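Long-range contacts in separin (Saccharomyces cerevisiae, PDB 5U1T), which acts as a caspase-like cysteine protease that cleaves the SCC1 subunit of cohesin at the onset of anaphase and is held inactive by securin for most of the cell cycle: residues A[96-101]-A[111-116]; A[100-105]-A[127-132]; A[138-143]-A[180-185]. All coordinates share one frame; numbering follows the deposited sequence.

Contact 1 (A[96-101]-A[111-116]); sequences SEIIFL and HSLKNI
Ile98 carries CG1 beside its backbone N (chi1 -74°), which turns the short branch CG2 anti to that nitrogen and places it against Leu113 and Ile116. Ile99 shares this first torsion, but here the longer branch does the touching: with CD1 anti to CA (chi2 165°) the side chain stretches out over the turn that leads into helix 113-117. The methyl CG2 of Ile98 lies 3.8 Å from CG1 of Ile116 and 4.0 Å from CD2 of Leu113. It therefore touches two side chains three residues apart, crossing that of Leu113 at about a right angle. One residue on, CD1 of Ile99 meets main chain rather than side chain, its nearest atom being the carbonyl carbon of Ser112 at 3.7 Å. Its CG1 stands 4.3 Å from CD2 of Leu113. CD1 of Ile116 comes to 4.3 Å from CA of Ile99.

The turn under Ile99 is a helix start. Ser112 occupies the N-cap position, and its OG accepts weak bonds from the backbone N of Lys114 and of Asn115. Leu132, Leu135 and Ile139 of helix 129-142 also touch Ile98 and continue the apolar surface.

The arrangement is a worked example of a short helix seated on a longer one by branched aliphatic residues. No hydrogen bond joins the two segments, so the fit rests on hydrocarbon shape and burial, while the capping serine offers two backbone N-H groups at the new helix start no more than weak bonds.

Contact 2 (A[100-105]-A[127-132]); sequences FLFNET and YYLSNL
Tyr128 takes the methyl CD2 of Leu101 over one ring face, a CH-pi contact with CD2 4.0 Å from the ring centroid and 29° off the normal. CE1 of Tyr128 is the ring atom nearest this methyl, at 3.5 Å. In the ring plane, at its edge, lie CB of Leu132 and CE1 of Tyr127. The second ring, Phe102, has CD1 of Leu129 at its edge, 4.1 Å from CE1 of Phe102. CD2 of Leu132 approaches CD1 of Phe102 to 3.9 Å, the two side chains crossing at about a right angle.

The polar element is a short chain of hydrogen bonds. Tyr128 OH donates to OG1 of Thr105 at 2.7 Å, and OG1 of Thr105 in turn donates to the carbonyl O of Leu101 at 2.6 Å. The first torsion of Thr105 (chi1 51°) sets OG1 between the backbone N and the carbonyl carbon, where it meets both partners. Asn106 ND2 binds Tyr128 OH as well, so the buried hydroxyl is gripped by two partners. A phenylalanine at Tyr128 would probably leave Thr105 OG1 without its donor and Asn106 ND2 without this acceptor.

Helix 91-103 is thus pinned near its end to the start of helix 129-142. Helix 69-87 flanks Leu101 through His78 and Leu79, Tyr59 of helix 48-64 lies against Thr105, and Ile116 of helix 113-117 packs on both Phe102 and Leu132.

Contact 3 (A[138-143]-A[180-185]); sequences QIILKR and LSFFSV
Leu141 and Phe182 form the centre of a nearly parallel helix pair in the alpha-helical part of separin, where the short axes of 138-142 and 180-185 run at 24° to one another and approach to 11.0 Å. At this spacing the backbones stay well apart and side chains must bridge the gap, a principle that the contact illustrates with a buried aromatic side and a more exposed one.

On the aromatic side Phe182, Ile140 and Leu141 are all buried. CE1 of Phe182 lies 4.0 Å from CB of Leu141, and CZ of the same ring reaches to within 4.3 Å of CG2 of Ile140. The ring thus touches two successive residues of helix 129-142. Helix 146-158 helps to enclose it, with Val146 and Ile153 against Phe182, Val146 also against Leu141, and Tyr149 against Ile140. Leu141 is the largest contributor, about 84 Å² of its surface being buried by the other helix. Its CG is anti to the backbone N (chi1 -170°), and beyond it CD1 lies 4.1 Å from CE1 of Phe182.

The other side is less deeply buried. Val185 is exposed, and Ser181 is only partly buried; its OG is bonded to the carbonyl O of Ile178, one turn back in its own helix. The modelled approach of this hydroxyl to Leu141 is too short to be trusted. Here a second protein chain, probably the inhibitor securin, covers part of the surface: its backbone packs on Leu141 and Ser181 and hydrogen-bonds to Gln138 OE1 and Lys142 NZ. At exposed Val185 the two helices still meet methyl to methyl, CD1 of Leu141 against CG2 of Val185 at 3.7 Å.

Contacts 1 and 2 start from the same helix, 91-103, and their centres are 9 Å apart; CD1 of Ile116 in contact 1 packs on CB of Phe102 in contact 2 at 3.5 Å. Contact 3 lies further along helix 129-142, its centre 18 Å from that of contact 1 and 20 Å from that of contact 2. It joins contact 1 through Ile98 CD1 and Ile139 CD1, 3.6 Å apart, but stays about 7 Å from contact 2 at the nearest atoms. Helix 129-142 therefore serves contact 2 at its start and contact 3 at its end. All three lie far from Cys1497, the probable catalytic residue.

Contact 1 (A[96-101]-A[111-116])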
loop_
_atom_site.group_PDB
_atom_site.type_symbol
_atom_site.label_atom_id
_atom_site.label_comp_id
_atom_site.label_asym_id
_atom_site.label_seq_id
_atom_site.Cartn_x
_atom_site.Cartn_y
_atom_site.Cartn_z
ATOM N N SER A 96 39.728 6.999 53.243
ATOM C CA SER A 96 39.417 7.560 51.950
ATOM C C SER A 96 38.986 6.437 50.987
ATOM O O SER A 96 38.303 6.701 49.993
ATOM C CB SER A 96 40.594 8.378 51.417
ATOM O OG SER A 96 41.732 7.576 51.274
ATOM N N GLU A 97 39.341 5.194 51.312
ATOM C CA GLU A 97 38.802 4.036 50.599
ATOM C C GLU A 97 37.288 3.876 50.774
ATOM O O GLU A 97 36.601 3.466 49.838
ATOM C CB GLU A 97 39.484 2.748 51.045
ATOM C CG GLU A 97 40.811 2.505 50.392
ATOM C CD GLU A 97 40.680 2.262 48.920
ATOM O OE1 GLU A 97 39.568 1.885 48.466
ATOM O OE2 GLU A 97 41.688 2.449 48.211
ATOM N N ILE A 98 36.786 4.185 51.969
ATOM C CA ILE A 98 35.359 4.150 52.274
ATOM C C ILE A 98 34.615 5.156 51.400
ATOM O O ILE A 98 33.636 4.829 50.713
ATOM C CB ILE A 98 35.096 4.463 53.777
ATOM C CG1 ILE A 98 35.481 3.267 54.664
ATOM C CG2 ILE A 98 33.660 4.910 54.019
ATOM C CD1 ILE A 98 34.985 3.368 56.088
ATOM N N ILE A 99 35.096 6.393 51.444
ATOM C CA ILE A 99 34.586 7.473 50.606
ATOM C C ILE A 99 34.605 7.107 49.100
ATOM O O ILE A 99 33.619 7.322 48.401
ATOM C CB ILE A 99 35.390 8.763 50.899
ATOM C CG1 ILE A 99 34.999 9.255 52.289
ATOM C CG2 ILE A 99 35.144 9.836 49.849
ATOM C CD1 ILE A 99 35.940 10.298 52.886
ATOM N N PHE A 100 35.713 6.525 48.644
ATOM C CA PHE A 100 35.879 6.050 47.276
ATOM C C PHE A 100 34.813 5.014 46.918
ATOM O O PHE A 100 34.146 5.135 45.894
ATOM C CB PHE A 100 37.285 5.475 47.112
ATOM C CG PHE A 100 37.592 4.937 45.740
ATOM C CD1 PHE A 100 37.185 5.606 44.595
ATOM C CD2 PHE A 100 38.349 3.767 45.597
ATOM C CE1 PHE A 100 37.497 5.098 43.315
ATOM C CE2 PHE A 100 38.670 3.262 44.331
ATOM C CZ PHE A 100 38.240 3.928 43.187
ATOM N N LEU A 101 34.639 4.020 47.789
ATOM C CA LEU A 101 33.644 2.974 47.603
ATOM C C LEU A 101 32.246 3.583 47.440
ATOM O O LEU A 101 31.447 3.168 46.567
ATOM C CB LEU A 101 33.674 1.986 48.786
ATOM C CG LEU A 101 32.764 0.743 48.729
ATOM C CD1 LEU A 101 33.338 -0.412 49.544
ATOM C CD2 LEU A 101 31.320 1.044 49.176
ATOM N N HIS A 111 32.708 13.663 50.757
ATOM C CA HIS A 111 34.094 14.076 50.839
ATOM C C HIS A 111 34.535 14.204 52.293
ATOM O O HIS A 111 35.474 14.934 52.616
ATOM C CB HIS A 111 34.326 15.372 50.053
ATOM C CG HIS A 111 33.274 16.412 50.262
ATOM N ND1 HIS A 111 32.265 16.637 49.346
ATOM C CD2 HIS A 111 33.099 17.315 51.258
ATOM C CE1 HIS A 111 31.497 17.624 49.786
ATOM N NE2 HIS A 111 31.980 18.051 50.947
ATOM N N SER A 112 33.848 13.456 53.153
ATOM C CA SER A 112 34.231 13.239 54.542
ATOM C C SER A 112 33.499 12.015 55.068
ATOM O O SER A 112 32.538 11.534 54.455
ATOM C CB SER A 112 33.917 14.466 55.404
ATOM O OG SER A 112 32.535 14.576 55.691
ATOM N N LEU A 113 33.939 11.505 56.215
ATOM C CA LEU A 113 33.263 10.354 56.798
ATOM C C LEU A 113 31.880 10.770 57.292
ATOM O O LEU A 113 30.983 9.948 57.437
ATOM C CB LEU A 113 34.098 9.751 57.922
ATOM C CG LEU A 113 35.315 8.924 57.494
ATOM C CD1 LEU A 113 35.933 8.202 58.704
ATOM C CD2 LEU A 113 34.924 7.928 56.396
ATOM N N LYS A 114 31.707 12.064 57.521
ATOM C CA LYS A 114 30.450 12.585 58.032
ATOM C C LYS A 114 29.359 12.405 56.984
ATOM O O LYS A 114 28.195 12.160 57.313
ATOM C CB LYS A 114 30.618 14.054 58.431
ATOM C CG LYS A 114 29.340 14.855 58.582
ATOM C CD LYS A 114 29.458 16.112 57.731
ATOM C CE LYS A 114 28.255 17.022 57.850
ATOM N NZ LYS A 114 28.375 18.136 56.859
ATOM N N ASN A 115 29.757 12.507 55.719
ATOM C CA ASN A 115 28.842 12.326 54.594
ATOM C C ASN A 115 28.384 10.854 54.444
ATOM O O ASN A 115 27.227 10.586 54.135
ATOM C CB ASN A 115 29.500 12.822 53.297
ATOM C CG ASN A 115 29.707 14.348 53.257
ATOM O OD1 ASN A 115 28.908 15.124 53.793
ATOM N ND2 ASN A 115 30.772 14.775 52.581
ATOM N N ILE A 116 29.306 9.918 54.667
ATOM C CA ILE A 116 29.002 8.496 54.784
ATOM C C ILE A 116 27.963 8.238 55.874
ATOM O O ILE A 116 26.899 7.667 55.611
ATOM C CB ILE A 116 30.273 7.677 55.104
ATOM C CG1 ILE A 116 31.320 7.862 54.002
ATOM C CG2 ILE A 116 29.950 6.204 55.350
ATOM C CD1 ILE A 116 30.792 7.690 52.581
#

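Contact 2 (A[100-105]-A[127-132])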
loop_
_atom_site.group_PDB
_atom_site.type_symbol
_atom_site.label_atom_id
_atom_site.label_comp_id
_atom_site.label_asym_id
_atom_site.label_seq_id
_atom_site.Cartn_x
_atom_site.Cartn_y
_atom_site.Cartn_z
ATOM N N PHE A 100 35.713 6.525 48.644
ATOM C CA PHE A 100 35.879 6.050 47.276
ATOM C C PHE A 100 34.813 5.014 46.918
ATOM O O PHE A 100 34.146 5.135 45.894
ATOM C CB PHE A 100 37.285 5.475 47.112
ATOM C CG PHE A 100 37.592 4.937 45.740
ATOM C CD1 PHE A 100 37.185 5.606 44.595
ATOM C CD2 PHE A 100 38.349 3.767 45.597
ATOM C CE1 PHE A 100 37.497 5.098 43.315
ATOM C CE2 PHE A 100 38.670 3.262 44.331
ATOM C CZ PHE A 100 38.240 3.928 43.187
ATOM N N LEU A 101 34.639 4.020 47.789
ATOM C CA LEU A 101 33.644 2.974 47.603
ATOM C C LEU A 101 32.246 3.583 47.440
ATOM O O LEU A 101 31.447 3.168 46.567
ATOM C CB LEU A 101 33.674 1.986 48.786
ATOM C CG LEU A 101 32.764 0.743 48.729
ATOM C CD1 LEU A 101 33.338 -0.412 49.544
ATOM C CD2 LEU A 101 31.320 1.044 49.176
ATOM N N PHE A 102 31.957 4.566 48.286
ATOM C CA PHE A 102 30.647 5.184 48.298
ATOM C C PHE A 102 30.422 6.038 47.060
ATOM O O PHE A 102 29.353 5.989 46.460
ATOM C CB PHE A 102 30.469 6.034 49.530
ATOM C CG PHE A 102 29.106 6.617 49.667
ATOM C CD1 PHE A 102 28.111 5.922 50.320
ATOM C CD2 PHE A 102 28.818 7.876 49.164
ATOM C CE1 PHE A 102 26.852 6.465 50.466
ATOM C CE2 PHE A 102 27.559 8.430 49.306
ATOM C CZ PHE A 102 26.575 7.722 49.959
ATOM N N ASN A 103 31.435 6.810 46.684
ATOM C CA ASN A 103 31.311 7.729 45.569
ATOM C C ASN A 103 31.106 6.998 44.243
ATOM O O ASN A 103 30.419 7.485 43.366
ATOM C CB ASN A 103 32.530 8.638 45.497
ATOM C CG ASN A 103 32.469 9.752 46.503
ATOM O OD1 ASN A 103 31.411 10.051 47.062
ATOM N ND2 ASN A 103 33.600 10.373 46.751
ATOM N N GLU A 104 31.681 5.808 44.138
ATOM C CA GLU A 104 31.620 5.019 42.936
ATOM C C GLU A 104 30.310 4.276 42.794
ATOM O O GLU A 104 30.122 3.578 41.825
ATOM C CB GLU A 104 32.757 4.012 42.915
ATOM C CG GLU A 104 34.128 4.608 42.887
ATOM C CD GLU A 104 34.541 5.027 41.502
ATOM O OE1 GLU A 104 34.221 6.157 41.104
ATOM O OE2 GLU A 104 35.187 4.238 40.792
ATOM N N THR A 105 29.398 4.423 43.743
ATOM C CA THR A 105 28.228 3.546 43.777
ATOM C C THR A 105 26.948 4.289 44.150
ATOM O O THR A 105 25.932 3.664 44.443
ATOM C CB THR A 105 28.443 2.375 44.777
ATOM O OG1 THR A 105 28.872 2.893 46.061
ATOM C CG2 THR A 105 29.498 1.399 44.262
ATOM N N TYR A 127 22.572 -2.751 50.595
ATOM C CA TYR A 127 23.166 -4.044 50.896
ATOM C C TYR A 127 24.569 -3.928 51.517
ATOM O O TYR A 127 25.204 -4.932 51.786
ATOM C CB TYR A 127 23.209 -4.897 49.615
ATOM C CG TYR A 127 24.076 -4.361 48.490
ATOM C CD1 TYR A 127 25.423 -4.713 48.400
ATOM C CD2 TYR A 127 23.555 -3.513 47.505
ATOM C CE1 TYR A 127 26.226 -4.238 47.366
ATOM C CE2 TYR A 127 24.354 -3.035 46.450
ATOM C CZ TYR A 127 25.685 -3.409 46.387
ATOM O OH TYR A 127 26.501 -2.952 45.377
ATOM N N TYR A 128 25.060 -2.710 51.726
ATOM C CA TYR A 128 26.355 -2.525 52.390
ATOM C C TYR A 128 26.409 -1.303 53.328
ATOM O O TYR A 128 27.304 -1.212 54.178
ATOM C CB TYR A 128 27.489 -2.406 51.351
ATOM C CG TYR A 128 27.501 -1.104 50.548
ATOM C CD1 TYR A 128 28.003 0.079 51.096
ATOM C CD2 TYR A 128 27.009 -1.059 49.245
ATOM C CE1 TYR A 128 28.001 1.270 50.371
ATOM C CE2 TYR A 128 27.022 0.119 48.510
ATOM C CZ TYR A 128 27.518 1.286 49.074
ATOM O OH TYR A 128 27.535 2.470 48.352
ATOM N N LEU A 129 25.468 -0.373 53.154
ATOM C CA LEU A 129 25.533 0.942 53.792
ATOM C C LEU A 129 25.701 0.837 55.311
ATOM O O LEU A 129 26.569 1.481 55.897
ATOM C CB LEU A 129 24.281 1.768 53.455
ATOM C CG LEU A 129 24.293 3.181 54.056
ATOM C CD1 LEU A 129 25.448 4.011 53.497
ATOM C CD2 LEU A 129 22.972 3.890 53.848
ATOM N N SER A 130 24.836 0.031 55.913
ATOM C CA SER A 130 24.952 -0.419 57.289
ATOM C C SER A 130 26.383 -0.758 57.679
ATOM O O SER A 130 26.918 -0.185 58.622
ATOM C CB SER A 130 24.050 -1.636 57.497
ATOM O OG SER A 130 24.478 -2.447 58.585
ATOM N N ASN A 131 27.012 -1.673 56.952
ATOM C CA ASN A 131 28.350 -2.085 57.333
ATOM C C ASN A 131 29.399 -1.021 57.021
ATOM O O ASN A 131 30.428 -0.951 57.700
ATOM C CB ASN A 131 28.710 -3.407 56.664
ATOM C CG ASN A 131 27.746 -4.520 57.038
ATOM O OD1 ASN A 131 27.447 -4.750 58.224
ATOM N ND2 ASN A 131 27.219 -5.195 56.024
ATOM N N LEU A 132 29.144 -0.185 56.015
ATOM C CA LEU A 132 30.075 0.890 55.687
ATOM C C LEU A 132 30.171 1.875 56.858
ATOM O O LEU A 132 31.252 2.254 57.280
ATOM C CB LEU A 132 29.644 1.612 54.399
ATOM C CG LEU A 132 30.668 2.584 53.791
ATOM C CD1 LEU A 132 31.947 1.864 53.341
ATOM C CD2 LEU A 132 30.069 3.402 52.647
#

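Contact 3 (A[138-143]-A[180-185])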
loop_
_atom_site.group_PDB
_atom_site.type_symbol
_atom_site.label_atom_id
_atom_site.label_comp_id
_atom_site.label_asym_id
_atom_site.label_seq_id
_atom_site.Cartn_x
_atom_site.Cartn_y
_atom_site.Cartn_z
ATOM N N GLN A 138 34.298 2.737 63.258
ATOM C CA GLN A 138 35.518 2.073 63.710
ATOM C C GLN A 138 36.713 2.985 63.495
ATOM O O GLN A 138 37.528 3.171 64.403
ATOM C CB GLN A 138 35.717 0.736 62.976
ATOM C CG GLN A 138 36.996 -0.045 63.312
ATOM C CD GLN A 138 37.059 -0.519 64.765
ATOM O OE1 GLN A 138 36.044 -0.580 65.464
ATOM N NE2 GLN A 138 38.267 -0.850 65.223
ATOM N N ILE A 139 36.804 3.569 62.304
ATOM C CA ILE A 139 37.901 4.461 61.955
ATOM C C ILE A 139 37.904 5.696 62.858
ATOM O O ILE A 139 38.949 6.042 63.417
ATOM C CB ILE A 139 37.834 4.873 60.461
ATOM C CG1 ILE A 139 37.999 3.635 59.577
ATOM C CG2 ILE A 139 38.914 5.879 60.125
ATOM C CD1 ILE A 139 37.892 3.901 58.104
ATOM N N ILE A 140 36.744 6.339 63.027
ATOM C CA ILE A 140 36.632 7.527 63.887
ATOM C C ILE A 140 37.100 7.187 65.296
ATOM O O ILE A 140 37.754 7.986 65.994
ATOM C CB ILE A 140 35.187 8.067 63.939
ATOM C CG1 ILE A 140 34.718 8.478 62.543
ATOM C CG2 ILE A 140 35.085 9.255 64.883
ATOM C CD1 ILE A 140 33.273 8.895 62.477
ATOM N N LEU A 141 36.779 5.974 65.716
ATOM C CA LEU A 141 37.236 5.498 67.000
ATOM C C LEU A 141 38.752 5.333 67.042
ATOM O O LEU A 141 39.402 5.894 67.910
ATOM C CB LEU A 141 36.556 4.181 67.330
ATOM C CG LEU A 141 36.814 3.759 68.761
ATOM C CD1 LEU A 141 36.317 4.845 69.695
ATOM C CD2 LEU A 141 36.106 2.449 69.002
ATOM N N LYS A 142 39.322 4.579 66.108
ATOM C CA LYS A 142 40.753 4.302 66.173
ATOM C C LYS A 142 41.622 5.512 65.844
ATOM O O LYS A 142 42.787 5.560 66.236
ATOM C CB LYS A 142 41.116 3.143 65.258
ATOM C CG LYS A 142 40.511 1.839 65.703
ATOM C CD LYS A 142 40.704 1.653 67.196
ATOM C CE LYS A 142 41.714 0.566 67.507
ATOM N NZ LYS A 142 41.054 -0.796 67.561
ATOM N N ARG A 143 41.073 6.491 65.129
ATOM C CA ARG A 143 41.792 7.745 64.911
ATOM C C ARG A 143 41.610 8.703 66.093
ATOM O O ARG A 143 42.206 9.791 66.122
ATOM C CB ARG A 143 41.332 8.412 63.618
ATOM C CG ARG A 143 41.665 7.621 62.358
ATOM C CD ARG A 143 41.427 8.434 61.098
ATOM N NE ARG A 143 42.568 9.262 60.720
ATOM C CZ ARG A 143 42.774 9.713 59.487
ATOM N NH1 ARG A 143 41.907 9.419 58.524
ATOM N NH2 ARG A 143 43.838 10.456 59.216
ATOM N N LEU A 180 29.032 1.221 72.871
ATOM C CA LEU A 180 29.597 1.125 74.180
ATOM C C LEU A 180 30.981 1.676 74.158
ATOM O O LEU A 180 31.389 2.374 75.064
ATOM C CB LEU A 180 29.669 -0.321 74.606
ATOM C CG LEU A 180 30.384 -0.492 75.935
ATOM C CD1 LEU A 180 29.438 -0.056 77.030
ATOM C CD2 LEU A 180 30.820 -1.928 76.133
ATOM N N SER A 181 31.713 1.390 73.098
ATOM C CA SER A 181 33.066 1.877 73.014
ATOM C C SER A 181 33.113 3.387 72.824
ATOM O O SER A 181 34.036 4.031 73.260
ATOM C CB SER A 181 33.861 1.110 71.978
ATOM O OG SER A 181 33.881 1.814 70.777
ATOM N N PHE A 182 32.121 3.953 72.168
ATOM C CA PHE A 182 32.069 5.388 72.030
ATOM C C PHE A 182 31.741 5.971 73.389
ATOM O O PHE A 182 32.296 6.970 73.797
ATOM C CB PHE A 182 31.030 5.788 70.998
ATOM C CG PHE A 182 31.606 6.048 69.649
ATOM C CD1 PHE A 182 32.207 5.039 68.940
ATOM C CD2 PHE A 182 31.576 7.301 69.110
ATOM C CE1 PHE A 182 32.759 5.268 67.713
ATOM C CE2 PHE A 182 32.124 7.542 67.877
ATOM C CZ PHE A 182 32.713 6.525 67.177
ATOM N N PHE A 183 30.834 5.324 74.092
ATOM C CA PHE A 183 30.428 5.756 75.406
ATOM C C PHE A 183 31.635 5.777 76.282
ATOM O O PHE A 183 31.836 6.682 77.060
ATOM C CB PHE A 183 29.431 4.768 75.954
ATOM C CG PHE A 183 29.297 4.797 77.434
ATOM C CD1 PHE A 183 28.608 5.813 78.055
ATOM C CD2 PHE A 183 29.819 3.784 78.198
ATOM C CE1 PHE A 183 28.465 5.825 79.419
ATOM C CE2 PHE A 183 29.685 3.790 79.561
ATOM C CZ PHE A 183 29.005 4.812 80.171
ATOM N N SER A 184 32.454 4.760 76.141
ATOM C CA SER A 184 33.677 4.684 76.925
ATOM C C SER A 184 34.616 5.876 76.693
ATOM O O SER A 184 34.997 6.560 77.650
ATOM C CB SER A 184 34.414 3.379 76.622
ATOM O OG SER A 184 35.783 3.506 76.974
ATOM N N VAL A 185 34.983 6.135 75.437
ATOM C CA VAL A 185 36.051 7.102 75.153
ATOM C C VAL A 185 35.613 8.562 75.143
ATOM O O VAL A 185 36.457 9.449 75.236
ATOM C CB VAL A 185 36.725 6.833 73.793
ATOM C CG1 VAL A 185 37.461 5.513 73.804
ATOM C CG2 VAL A 185 35.700 6.871 72.692
#